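Local coordinates for protein phosphoribosylaminoimidazole-succinocarboxamide synthase (Pyrococcus horikoshii, PDB 4O7V) that catalyses the ATP-dependent joining of L-aspartate to a carboxyaminoimidazole ribonucleotide, forming SAICAR in de novo purine biosynthesis, at residues A[91-96]-A[116-121]; A[155-160]-A[172-177]. All blocks are in the same frame, centred on the assembly; numbering follows the deposited sequence.

Contact 1: A[91-96]-A[116-121]; sequences VVRNVV and IVELYY. With UDP (uridine-5'-diphosphate), chain B; U5P (uridine-5'-monophosphate), chain D.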
ATOM      1  N   VAL A  91      -5.796   4.592   8.607  1.00 10.76           N
ATOM      2  CA  VAL A  91      -4.782   4.980   9.575  1.00 10.53           C
ATOM      3  C   VAL A  91      -4.146   6.336   9.208  1.00 10.57           C
ATOM      4  O   VAL A  91      -3.691   6.541   8.086  1.00 10.59           O
ATOM      5  CB  VAL A  91      -3.691   3.883   9.722  1.00 10.47           C
ATOM      6  CG1 VAL A  91      -2.552   4.372  10.599  1.00 10.10           C
ATOM      7  CG2 VAL A  91      -4.292   2.590  10.278  1.00 10.25           C
ATOM      8  N   VAL A  92      -4.129   7.256  10.163  1.00 10.50           N
ATOM      9  CA  VAL A  92      -3.483   8.550   9.987  1.00 10.74           C
ATOM     10  C   VAL A  92      -2.258   8.577  10.913  1.00 10.78           C
ATOM     11  O   VAL A  92      -2.351   8.178  12.064  1.00 10.90           O
ATOM     12  CB  VAL A  92      -4.442   9.712  10.334  1.00 10.61           C
ATOM     13  CG1 VAL A  92      -3.834  11.049   9.944  1.00 10.75           C
ATOM     14  CG2 VAL A  92      -5.793   9.533   9.651  1.00 10.37           C
ATOM     15  N   ARG A  93      -1.112   9.013  10.399  1.00 10.91           N
ATOM     16  CA  ARG A  93       0.143   8.972  11.156  1.00 11.07           C
ATOM     17  C   ARG A  93       0.833  10.342  11.142  1.00 11.31           C
ATOM     18  O   ARG A  93       1.002  10.945  10.077  1.00 10.91           O
ATOM     19  CB  ARG A  93       1.059   7.872  10.593  1.00 11.09           C
ATOM     20  CG  ARG A  93       0.294   6.682   9.995  1.00 11.32           C
ATOM     21  CD  ARG A  93       1.172   5.490   9.631  1.00 11.32           C
ATOM     22  NE  ARG A  93       1.625   4.825  10.840  1.00 11.37           N
ATOM     23  CZ  ARG A  93       1.446   3.547  11.162  1.00 11.17           C
ATOM     24  NH1 ARG A  93       0.830   2.687  10.352  1.00 10.95           N
ATOM     25  NH2 ARG A  93       1.910   3.137  12.331  1.00 11.00           N
ATOM     26  N   ASN A  94       1.205  10.829  12.331  1.00 11.88           N
ATOM     27  CA  ASN A  94       1.929  12.103  12.495  1.00 12.19           C
ATOM     28  C   ASN A  94       3.382  11.903  12.871  1.00 12.47           C
ATOM     29  O   ASN A  94       4.254  12.704  12.492  1.00 12.66           O
ATOM     30  CB  ASN A  94       1.262  12.955  13.572  1.00 12.22           C
ATOM     31  CG  ASN A  94      -0.169  13.290  13.227  1.00 12.80           C
ATOM     32  OD1 ASN A  94      -0.448  13.768  12.124  1.00 13.13           O
ATOM     33  ND2 ASN A  94      -1.092  13.016  14.148  1.00 12.70           N
ATOM     34  N   VAL A  95       3.616  10.837  13.641  1.00 12.05           N
ATOM     35  CA  VAL A  95       4.920  10.488  14.178  1.00 12.03           C
ATOM     36  C   VAL A  95       5.157   9.010  13.857  1.00 12.58           C
ATOM     37  O   VAL A  95       4.232   8.191  13.967  1.00 12.85           O
ATOM     38  CB  VAL A  95       4.949  10.703  15.711  1.00 11.77           C
ATOM     39  CG1 VAL A  95       6.200  10.104  16.340  1.00 11.49           C
ATOM     40  CG2 VAL A  95       4.849  12.189  16.041  1.00 11.62           C
ATOM     41  N   VAL A  96       6.378   8.678  13.441  1.00 12.67           N
ATOM     42  CA  VAL A  96       6.739   7.303  13.084  1.00 12.56           C
ATOM     43  C   VAL A  96       6.684   6.368  14.301  1.00 12.70           C
ATOM     44  O   VAL A  96       7.302   6.642  15.348  1.00 12.59           O
ATOM     45  CB  VAL A  96       8.126   7.244  12.416  1.00 12.60           C
ATOM     46  CG1 VAL A  96       8.574   5.806  12.200  1.00 12.33           C
ATOM     47  CG2 VAL A  96       8.105   8.010  11.096  1.00 12.58           C
ATOM     48  N   ILE A 116       0.578  11.090   7.176  1.00 12.89           N
ATOM     49  CA  ILE A 116       0.434   9.967   6.255  1.00 11.65           C
ATOM     50  C   ILE A 116      -0.921   9.291   6.490  1.00 11.06           C
ATOM     51  O   ILE A 116      -1.310   9.053   7.626  1.00 11.12           O
ATOM     52  CB  ILE A 116       1.571   8.946   6.460  1.00 11.50           C
ATOM     53  CG1 ILE A 116       2.888   9.534   5.956  1.00 11.54           C
ATOM     54  CG2 ILE A 116       1.248   7.612   5.784  1.00 11.44           C
ATOM     55  CD1 ILE A 116       4.094   8.648   6.176  1.00 11.76           C
ATOM     56  N   VAL A 117      -1.643   8.998   5.420  1.00 10.74           N
ATOM     57  CA  VAL A 117      -2.911   8.255   5.525  1.00 10.47           C
ATOM     58  C   VAL A 117      -2.691   6.910   4.847  1.00 10.55           C
ATOM     59  O   VAL A 117      -2.205   6.858   3.710  1.00 10.43           O
ATOM     60  CB  VAL A 117      -4.099   8.988   4.842  1.00 10.35           C
ATOM     61  CG1 VAL A 117      -5.398   8.217   5.019  1.00 10.16           C
ATOM     62  CG2 VAL A 117      -4.264  10.392   5.389  1.00 10.14           C
ATOM     63  N   GLU A 118      -3.030   5.830   5.545  1.00 10.37           N
ATOM     64  CA  GLU A 118      -2.900   4.481   4.989  1.00 10.38           C
ATOM     65  C   GLU A 118      -4.258   3.794   5.005  1.00 10.51           C
ATOM     66  O   GLU A 118      -5.020   3.925   5.978  1.00 10.54           O
ATOM     67  CB  GLU A 118      -1.870   3.644   5.772  1.00 10.19           C
ATOM     68  CG  GLU A 118      -0.467   4.249   5.850  1.00 10.14           C
ATOM     69  CD  GLU A 118       0.456   3.523   6.826  1.00 10.45           C
ATOM     70  OE1 GLU A 118      -0.027   2.796   7.729  1.00 10.53           O
ATOM     71  OE2 GLU A 118       1.687   3.683   6.708  1.00 10.48           O
ATOM     72  N   LEU A 119      -4.559   3.084   3.919  1.00 10.59           N
ATOM     73  CA  LEU A 119      -5.779   2.297   3.807  1.00 10.80           C
ATOM     74  C   LEU A 119      -5.447   0.827   3.973  1.00 11.03           C
ATOM     75  O   LEU A 119      -4.530   0.325   3.321  1.00 11.17           O
ATOM     76  CB  LEU A 119      -6.440   2.518   2.450  1.00 10.71           C
ATOM     77  CG  LEU A 119      -6.749   3.985   2.111  1.00 10.92           C
ATOM     78  CD1 LEU A 119      -7.148   4.100   0.650  1.00 10.72           C
ATOM     79  CD2 LEU A 119      -7.806   4.588   3.036  1.00 10.67           C
ATOM     80  N   TYR A 120      -6.183   0.155   4.855  1.00 11.11           N
ATOM     81  CA  TYR A 120      -6.058  -1.280   5.066  1.00 11.31           C
ATOM     82  C   TYR A 120      -7.393  -1.938   4.784  1.00 11.88           C
ATOM     83  O   TYR A 120      -8.428  -1.489   5.257  1.00 11.68           O
ATOM     84  CB  TYR A 120      -5.612  -1.607   6.495  1.00 10.96           C
ATOM     85  CG  TYR A 120      -4.206  -1.159   6.799  1.00 10.91           C
ATOM     86  CD1 TYR A 120      -3.112  -2.007   6.566  1.00 10.75           C
ATOM     87  CD2 TYR A 120      -3.963   0.118   7.300  1.00 10.54           C
ATOM     88  CE1 TYR A 120      -1.815  -1.593   6.835  1.00 10.66           C
ATOM     89  CE2 TYR A 120      -2.681   0.545   7.568  1.00 10.89           C
ATOM     90  CZ  TYR A 120      -1.607  -0.304   7.334  1.00 10.96           C
ATOM     91  OH  TYR A 120      -0.333   0.156   7.613  1.00 10.88           O
ATOM     92  N   TYR A 121      -7.353  -3.014   4.013  1.00 12.86           N
ATOM     93  CA  TYR A 121      -8.538  -3.761   3.681  1.00 14.07           C
ATOM     94  C   TYR A 121      -8.893  -4.699   4.845  1.00 15.07           C
ATOM     95  O   TYR A 121      -8.119  -5.595   5.191  1.00 14.92           O
ATOM     96  CB  TYR A 121      -8.301  -4.507   2.360  1.00 14.34           C
ATOM     97  CG  TYR A 121      -9.353  -5.535   1.988  1.00 14.69           C
ATOM     98  CD1 TYR A 121     -10.706  -5.313   2.256  1.00 14.71           C
ATOM     99  CD2 TYR A 121      -8.988  -6.717   1.354  1.00 14.65           C
ATOM    100  CE1 TYR A 121     -11.665  -6.249   1.909  1.00 15.41           C
ATOM    101  CE2 TYR A 121      -9.938  -7.656   1.001  1.00 15.24           C
ATOM    102  CZ  TYR A 121     -11.267  -7.416   1.283  1.00 15.48           C
ATOM    103  OH  TYR A 121     -12.204  -8.346   0.937  1.00 16.68           O
TER
HETATM  104  N1  UDP B 301      -4.626   0.038  14.867  0.50 25.01           N
HETATM  105  C2  UDP B 301      -5.899  -0.419  15.279  0.50 24.95           C
HETATM  106  N3  UDP B 301      -6.340  -1.617  14.883  0.50 25.79           N
HETATM  107  C4  UDP B 301      -5.582  -2.392  14.096  0.50 26.78           C
HETATM  108  C5  UDP B 301      -4.325  -1.969  13.672  0.50 26.64           C
HETATM  109  C6  UDP B 301      -3.855  -0.723  14.078  0.50 25.92           C
HETATM  110  O2  UDP B 301      -6.616   0.294  16.012  0.50 23.69           O
HETATM  111  O4  UDP B 301      -6.013  -3.507  13.739  0.50 28.49           O
HETATM  112  C1' UDP B 301      -4.155   1.349  15.306  0.50 23.62           C
HETATM  113  C2' UDP B 301      -2.957   1.198  16.225  0.50 22.98           C
HETATM  114  O2' UDP B 301      -3.353   1.254  17.597  0.50 22.95           O
HETATM  115  C3' UDP B 301      -2.114   2.399  15.884  0.50 22.42           C
HETATM  116  C4' UDP B 301      -2.466   2.744  14.444  0.50 22.23           C
HETATM  117  O4' UDP B 301      -3.718   2.112  14.176  0.50 23.04           O
HETATM  118  O3' UDP B 301      -2.534   3.483  16.713  0.50 21.91           O
HETATM  119  C5' UDP B 301      -1.414   2.249  13.458  0.50 21.35           C
HETATM  120  O5' UDP B 301      -0.991   0.939  13.826  0.50 20.71           O
HETATM  121  PA  UDP B 301       0.219   0.206  13.068  0.50 20.28           P
HETATM  122  O1A UDP B 301      -0.021   0.261  11.578  0.50 20.75           O
HETATM  123  O2A UDP B 301       1.521   0.745  13.595  0.50 20.48           O
HETATM  124  O3A UDP B 301       0.040  -1.319  13.557  0.50 20.17           O
HETATM  125  PB  UDP B 301       0.431  -1.867  15.026  0.50 20.06           P
HETATM  126  O1B UDP B 301       0.107  -3.333  14.900  0.50 20.05           O
HETATM  127  O2B UDP B 301       1.887  -1.538  15.206  0.50 19.64           O
HETATM  128  O3B UDP B 301      -0.465  -1.133  15.997  0.50 20.55           O
HETATM  129  N1  U5P D 303      -4.717   0.163  14.701  0.50 22.51           N
HETATM  130  C2  U5P D 303      -5.945  -0.306  15.223  0.50 22.37           C
HETATM  131  N3  U5P D 303      -6.483  -1.436  14.762  0.50 23.02           N
HETATM  132  C4  U5P D 303      -5.873  -2.130  13.796  0.50 23.73           C
HETATM  133  C5  U5P D 303      -4.664  -1.695  13.256  0.50 23.70           C
HETATM  134  C6  U5P D 303      -4.093  -0.518  13.730  0.50 23.13           C
HETATM  135  O2  U5P D 303      -6.530   0.332  16.119  0.50 21.33           O
HETATM  136  O4  U5P D 303      -6.401  -3.180  13.382  0.50 25.07           O
HETATM  137  C1' U5P D 303      -4.144   1.408  15.211  0.50 21.42           C
HETATM  138  C2' U5P D 303      -2.969   1.168  16.142  0.50 20.93           C
HETATM  139  O2' U5P D 303      -3.381   1.183  17.510  0.50 20.95           O
HETATM  140  C3' U5P D 303      -2.091   2.363  15.868  0.50 20.49           C
HETATM  141  C4' U5P D 303      -2.391   2.767  14.432  0.50 20.33           C
HETATM  142  O3' U5P D 303      -2.519   3.431  16.714  0.50 20.03           O
HETATM  143  O4' U5P D 303      -3.649   2.175  14.109  0.50 20.99           O
HETATM  144  C5' U5P D 303      -1.320   2.287  13.458  0.50 19.65           C
HETATM  145  O5' U5P D 303      -1.128   0.883  13.611  0.50 19.17           O
HETATM  146  P   U5P D 303       0.160   0.144  13.003  0.50 18.82           P
HETATM  147  O1P U5P D 303       1.317   1.002  13.436  0.50 18.86           O
HETATM  148  O2P U5P D 303       0.106  -1.219  13.650  0.50 18.77           O
HETATM  149  O3P U5P D 303      -0.046   0.140  11.506  0.50 19.22           O
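Arg93 and Glu118 meet in a buried salt bridge, NH1 to OE1 at 2.8 Å. The carboxylate oxygen lies at the guanidinium edge and is approached on its syn side, although the two planes are turned 62° apart. Tyr120 OH donates to the same Glu118 OE1 at 2.7 Å from the opposite face of the carboxylate, and the two donors together would limit rotation of the carboxylate. A bend at chi3 (72°) turns the Arg93 guanidinium towards the nucleotide. Arg93 NH1 bonds to UDP O1A at 2.8 Å and Arg93 NH2 to UDP O2A at 2.7 Å, a two-pronged grip on one phosphate; UMP occupies the same site, which may be that of the ribonucleotide substrate. Arginine suits the place because its several coplanar N-H groups serve phosphate and carboxylate together. A methionine here would probably leave Glu118 without its positive mate and cost the phosphate this grip, though Arg198 and Arg214 also bind the nucleotide. Val91 adds an apolar floor: CG1 meets UDP C5' at 3.7 Å, while CG2 lies 3.8 Å from Tyr120 CE2.

Behind these groups, antiparallel pairing sets the positions. Val91 with Glu118 and Arg93 with Ile116 are hydrogen-bonded pairs flanking the non-hydrogen-bonded Val92 and Val117. These two valines, compact and beta-branched, face helix 143-165. Ile116 and Glu118 pack on His135 of the second subunit, and strand 84-93 pairs on its other edge with strand 169-180.

Contact 2: A[155-160]-A[172-177]; sequences KVNEIL and VDFKLE. With U5P (uridine-5'-monophosphate), chain D; UDP (uridine-5'-diphosphate), chain B.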
ATOM      1  N   LYS A 155      -8.999  15.819   8.643  1.00 13.52           N
ATOM      2  CA  LYS A 155      -9.661  16.840   9.465  1.00 13.74           C
ATOM      3  C   LYS A 155      -9.798  16.343  10.916  1.00 13.59           C
ATOM      4  O   LYS A 155      -9.456  17.072  11.863  1.00 13.37           O
ATOM      5  CB  LYS A 155     -11.016  17.252   8.852  1.00 14.54           C
ATOM      6  CG  LYS A 155     -11.852  18.180   9.729  1.00 15.48           C
ATOM      7  CD  LYS A 155     -13.047  18.783   8.998  1.00 16.51           C
ATOM      8  CE  LYS A 155     -13.959  19.492  10.012  1.00 17.44           C
ATOM      9  NZ  LYS A 155     -15.047  20.316   9.410  1.00 17.65           N
ATOM     10  N   VAL A 156     -10.269  15.104  11.077  1.00 13.33           N
ATOM     11  CA  VAL A 156     -10.288  14.432  12.383  1.00 13.57           C
ATOM     12  C   VAL A 156      -8.906  14.507  13.064  1.00 13.96           C
ATOM     13  O   VAL A 156      -8.811  14.829  14.256  1.00 14.01           O
ATOM     14  CB  VAL A 156     -10.736  12.956  12.264  1.00 13.72           C
ATOM     15  CG1 VAL A 156     -10.546  12.220  13.587  1.00 13.12           C
ATOM     16  CG2 VAL A 156     -12.190  12.851  11.782  1.00 13.17           C
ATOM     17  N   ASN A 157      -7.849  14.224  12.300  1.00 14.27           N
ATOM     18  CA  ASN A 157      -6.460  14.332  12.770  1.00 14.75           C
ATOM     19  C   ASN A 157      -6.144  15.709  13.356  1.00 15.68           C
ATOM     20  O   ASN A 157      -5.659  15.797  14.481  1.00 15.86           O
ATOM     21  CB  ASN A 157      -5.499  14.019  11.621  1.00 14.79           C
ATOM     22  CG  ASN A 157      -4.039  13.977  12.051  1.00 15.25           C
ATOM     23  OD1 ASN A 157      -3.695  13.437  13.115  1.00 14.96           O
ATOM     24  ND2 ASN A 157      -3.160  14.521  11.200  1.00 14.81           N
ATOM     25  N   GLU A 158      -6.445  16.768  12.596  1.00 16.30           N
ATOM     26  CA  GLU A 158      -6.175  18.142  13.014  1.00 17.13           C
ATOM     27  C   GLU A 158      -6.848  18.471  14.333  1.00 16.78           C
ATOM     28  O   GLU A 158      -6.189  18.936  15.255  1.00 17.03           O
ATOM     29  CB  GLU A 158      -6.605  19.159  11.944  1.00 17.67           C
ATOM     30  CG  GLU A 158      -5.743  19.154  10.695  1.00 19.75           C
ATOM     31  CD  GLU A 158      -4.266  19.368  10.992  1.00 21.47           C
ATOM     32  OE1 GLU A 158      -3.483  18.382  10.910  1.00 21.54           O
ATOM     33  OE2 GLU A 158      -3.893  20.522  11.320  1.00 22.23           O
ATOM     34  N   ILE A 159      -8.159  18.240  14.399  1.00 16.29           N
ATOM     35  CA  ILE A 159      -8.948  18.473  15.602  1.00 15.93           C
ATOM     36  C   ILE A 159      -8.411  17.682  16.803  1.00 16.41           C
ATOM     37  O   ILE A 159      -8.164  18.269  17.871  1.00 16.05           O
ATOM     38  CB  ILE A 159     -10.442  18.143  15.394  1.00 15.84           C
ATOM     39  CG1 ILE A 159     -11.035  18.986  14.253  1.00 15.38           C
ATOM     40  CG2 ILE A 159     -11.217  18.370  16.688  1.00 15.48           C
ATOM     41  CD1 ILE A 159     -12.196  18.325  13.540  1.00 14.73           C
ATOM     42  N   LEU A 160      -8.224  16.366  16.637  1.00 16.47           N
ATOM     43  CA  LEU A 160      -7.738  15.535  17.752  1.00 16.78           C
ATOM     44  C   LEU A 160      -6.340  15.943  18.224  1.00 17.55           C
ATOM     45  O   LEU A 160      -6.127  16.116  19.426  1.00 17.85           O
ATOM     46  CB  LEU A 160      -7.801  14.042  17.436  1.00 16.21           C
ATOM     47  CG  LEU A 160      -9.164  13.399  17.158  1.00 15.90           C
ATOM     48  CD1 LEU A 160      -8.954  11.924  16.867  1.00 15.73           C
ATOM     49  CD2 LEU A 160     -10.152  13.587  18.299  1.00 15.58           C
ATOM     50  N   VAL A 172       0.178  10.385  18.074  1.00 12.57           N
ATOM     51  CA  VAL A 172       1.206   9.773  17.236  1.00 12.06           C
ATOM     52  C   VAL A 172       0.612   9.229  15.924  1.00 11.95           C
ATOM     53  O   VAL A 172       1.089   9.561  14.825  1.00 12.09           O
ATOM     54  CB  VAL A 172       1.941   8.684  18.041  1.00 12.02           C
ATOM     55  CG1 VAL A 172       2.807   7.797  17.150  1.00 11.91           C
ATOM     56  CG2 VAL A 172       2.750   9.327  19.153  1.00 11.73           C
ATOM     57  N   ASP A 173      -0.429   8.407  16.061  1.00 11.42           N
ATOM     58  CA  ASP A 173      -1.191   7.859  14.941  1.00 11.58           C
ATOM     59  C   ASP A 173      -2.517   7.343  15.480  1.00 11.59           C
ATOM     60  O   ASP A 173      -2.725   7.344  16.691  1.00 11.57           O
ATOM     61  CB  ASP A 173      -0.427   6.740  14.203  1.00 11.41           C
ATOM     62  CG  ASP A 173      -0.033   5.577  15.117  1.00 11.33           C
ATOM     63  OD1 ASP A 173      -0.797   5.230  16.030  1.00 11.17           O
ATOM     64  OD2 ASP A 173       1.058   5.011  14.915  1.00 11.43           O
ATOM     65  N   PHE A 174      -3.414   6.919  14.594  1.00 11.32           N
ATOM     66  CA  PHE A 174      -4.705   6.393  15.026  1.00 11.57           C
ATOM     67  C   PHE A 174      -5.427   5.745  13.862  1.00 11.55           C
ATOM     68  O   PHE A 174      -5.110   6.013  12.713  1.00 11.31           O
ATOM     69  CB  PHE A 174      -5.577   7.490  15.677  1.00 11.54           C
ATOM     70  CG  PHE A 174      -5.936   8.625  14.758  1.00 11.32           C
ATOM     71  CD1 PHE A 174      -7.173   8.646  14.110  1.00 11.49           C
ATOM     72  CD2 PHE A 174      -5.059   9.682  14.553  1.00 11.13           C
ATOM     73  CE1 PHE A 174      -7.519   9.690  13.258  1.00 11.29           C
ATOM     74  CE2 PHE A 174      -5.399  10.736  13.707  1.00 11.29           C
ATOM     75  CZ  PHE A 174      -6.632  10.738  13.054  1.00 11.14           C
ATOM     76  N   LYS A 175      -6.387   4.888  14.171  1.00 11.83           N
ATOM     77  CA  LYS A 175      -7.154   4.199  13.154  1.00 12.04           C
ATOM     78  C   LYS A 175      -8.631   4.612  13.216  1.00 11.88           C
ATOM     79  O   LYS A 175      -9.229   4.667  14.291  1.00 11.52           O
ATOM     80  CB  LYS A 175      -7.024   2.686  13.314  1.00 12.61           C
ATOM     81  CG  LYS A 175      -7.925   1.893  12.360  1.00 13.96           C
ATOM     82  CD  LYS A 175      -8.586   0.708  13.063  1.00 15.03           C
ATOM     83  CE  LYS A 175      -9.847   1.127  13.792  1.00 15.63           C
ATOM     84  NZ  LYS A 175     -10.536   0.008  14.489  1.00 15.43           N
ATOM     85  N   LEU A 176      -9.210   4.873  12.048  1.00 11.73           N
ATOM     86  CA  LEU A 176     -10.641   5.121  11.923  1.00 11.70           C
ATOM     87  C   LEU A 176     -11.349   4.111  11.009  1.00 11.77           C
ATOM     88  O   LEU A 176     -10.729   3.469  10.147  1.00 11.39           O
ATOM     89  CB  LEU A 176     -10.887   6.534  11.385  1.00 11.80           C
ATOM     90  CG  LEU A 176     -10.249   7.718  12.104  1.00 11.97           C
ATOM     91  CD1 LEU A 176     -10.520   8.977  11.296  1.00 12.16           C
ATOM     92  CD2 LEU A 176     -10.762   7.858  13.529  1.00 11.70           C
ATOM     93  N   GLU A 177     -12.661   4.001  11.200  1.00 11.98           N
ATOM     94  CA  GLU A 177     -13.526   3.239  10.314  1.00 11.98           C
ATOM     95  C   GLU A 177     -14.722   4.080   9.926  1.00 12.06           C
ATOM     96  O   GLU A 177     -15.111   5.001  10.657  1.00 12.49           O
ATOM     97  CB  GLU A 177     -13.968   1.940  10.982  1.00 12.41           C
ATOM     98  CG  GLU A 177     -12.811   0.977  11.249  1.00 12.84           C
ATOM     99  CD  GLU A 177     -13.256  -0.361  11.810  1.00 13.35           C
ATOM    100  OE1 GLU A 177     -14.389  -0.805  11.536  1.00 13.77           O
ATOM    101  OE2 GLU A 177     -12.462  -0.985  12.525  1.00 14.05           O
TER
HETATM  102  N1  U5P D 303      -4.717   0.163  14.701  0.50 22.51           N
HETATM  103  C2  U5P D 303      -5.945  -0.306  15.223  0.50 22.37           C
HETATM  104  N3  U5P D 303      -6.483  -1.436  14.762  0.50 23.02           N
HETATM  105  C4  U5P D 303      -5.873  -2.130  13.796  0.50 23.73           C
HETATM  106  C5  U5P D 303      -4.664  -1.695  13.256  0.50 23.70           C
HETATM  107  C6  U5P D 303      -4.093  -0.518  13.730  0.50 23.13           C
HETATM  108  O2  U5P D 303      -6.530   0.332  16.119  0.50 21.33           O
HETATM  109  O4  U5P D 303      -6.401  -3.180  13.382  0.50 25.07           O
HETATM  110  C1' U5P D 303      -4.144   1.408  15.211  0.50 21.42           C
HETATM  111  C2' U5P D 303      -2.969   1.168  16.142  0.50 20.93           C
HETATM  112  O2' U5P D 303      -3.381   1.183  17.510  0.50 20.95           O
HETATM  113  C3' U5P D 303      -2.091   2.363  15.868  0.50 20.49           C
HETATM  114  C4' U5P D 303      -2.391   2.767  14.432  0.50 20.33           C
HETATM  115  O3' U5P D 303      -2.519   3.431  16.714  0.50 20.03           O
HETATM  116  O4' U5P D 303      -3.649   2.175  14.109  0.50 20.99           O
HETATM  117  C5' U5P D 303      -1.320   2.287  13.458  0.50 19.65           C
HETATM  118  O5' U5P D 303      -1.128   0.883  13.611  0.50 19.17           O
HETATM  119  P   U5P D 303       0.160   0.144  13.003  0.50 18.82           P
HETATM  120  O1P U5P D 303       1.317   1.002  13.436  0.50 18.86           O
HETATM  121  O2P U5P D 303       0.106  -1.219  13.650  0.50 18.77           O
HETATM  122  O3P U5P D 303      -0.046   0.140  11.506  0.50 19.22           O
HETATM  123  N1  UDP B 301      -4.626   0.038  14.867  0.50 25.01           N
HETATM  124  C2  UDP B 301      -5.899  -0.419  15.279  0.50 24.95           C
HETATM  125  N3  UDP B 301      -6.340  -1.617  14.883  0.50 25.79           N
HETATM  126  C4  UDP B 301      -5.582  -2.392  14.096  0.50 26.78           C
HETATM  127  C5  UDP B 301      -4.325  -1.969  13.672  0.50 26.64           C
HETATM  128  C6  UDP B 301      -3.855  -0.723  14.078  0.50 25.92           C
HETATM  129  O2  UDP B 301      -6.616   0.294  16.012  0.50 23.69           O
HETATM  130  O4  UDP B 301      -6.013  -3.507  13.739  0.50 28.49           O
HETATM  131  C1' UDP B 301      -4.155   1.349  15.306  0.50 23.62           C
HETATM  132  C2' UDP B 301      -2.957   1.198  16.225  0.50 22.98           C
HETATM  133  O2' UDP B 301      -3.353   1.254  17.597  0.50 22.95           O
HETATM  134  C3' UDP B 301      -2.114   2.399  15.884  0.50 22.42           C
HETATM  135  C4' UDP B 301      -2.466   2.744  14.444  0.50 22.23           C
HETATM  136  O4' UDP B 301      -3.718   2.112  14.176  0.50 23.04           O
HETATM  137  O3' UDP B 301      -2.534   3.483  16.713  0.50 21.91           O
HETATM  138  C5' UDP B 301      -1.414   2.249  13.458  0.50 21.35           C
HETATM  139  O5' UDP B 301      -0.991   0.939  13.826  0.50 20.71           O
HETATM  140  PA  UDP B 301       0.219   0.206  13.068  0.50 20.28           P
HETATM  141  O1A UDP B 301      -0.021   0.261  11.578  0.50 20.75           O
HETATM  142  O2A UDP B 301       1.521   0.745  13.595  0.50 20.48           O
HETATM  143  O3A UDP B 301       0.040  -1.319  13.557  0.50 20.17           O
HETATM  144  PB  UDP B 301       0.431  -1.867  15.026  0.50 20.06           P
HETATM  145  O1B UDP B 301       0.107  -3.333  14.900  0.50 20.05           O
HETATM  146  O2B UDP B 301       1.887  -1.538  15.206  0.50 19.64           O
HETATM  147  O3B UDP B 301      -0.465  -1.133  15.997  0.50 20.55           O
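Phe174 points from its strand toward the helix, where Val156 and Leu160, a turn apart, supply apolar contacts. Val156 CG1 lies 4.0 Å from Phe174 CE1 and also meets Leu176 CD1 at 4.0 Å, valine and leucine reaching tip to tip. Leu160 CD1 sits over one face of the ring, more loosely, 4.5 Å from Phe174 CE1. Branched aliphatic residues suit a helix face laid on an aromatic ring, since their methyls can pack against a flat ring from several sides.

The polar-aromatic contact is that of Asn157. Its OD1 comes to the ring edge, 3.2 Å from Phe174 CE2, where the slightly positive ring hydrogens would probably favour a carbonyl oxygen; amide and ring planes are 34° apart. Asn157 CB adds to this edge, 3.8 Å from Phe174 CZ. Asn157 CG, anti to the backbone N (chi1 -175°), carries the amide to the ring edge, where Asn94 ND2 also donates to OD1.

Charged groups belong to the strand's other face. Asp173 OD1 approaches UDP O3' to 2.6 Å, and Lys175 NZ forms a salt bridge with Glu177 OE2 at 2.9 Å, while Glu177 OE1 bonds to ADP.

Helix 143-165 thus packs across strand 169-180, their local axes 10.5 Å apart at 132°. Beyond it, Val156 and Leu160 touch Leu60 of helix 45-62, while Phe174 also packs on Val92 of strand 84-93 and Cys197 of strand 197-201.

Overall arrangement
Both contacts are buried, and their centres lie about 9 Å apart on one antiparallel sheet, in which strands 84-93 and 169-180 are neighbours. Contact 1 joins strand to strand, through backbone hydrogen bonds and a charged cluster facing the nucleotide; contact 2 joins helix to strand, almost wholly by apolar packing, with no hydrogen bond across it. The difference follows the two faces of the sheet: polar groups gather where UDP or UMP binds, hydrocarbon where helix 143-165 lies. Asn94 ties them together, its backbone N 2.8 Å from Val172 O. Contact 1 also borders the second subunit, whereas contact 2 stays within its own chain.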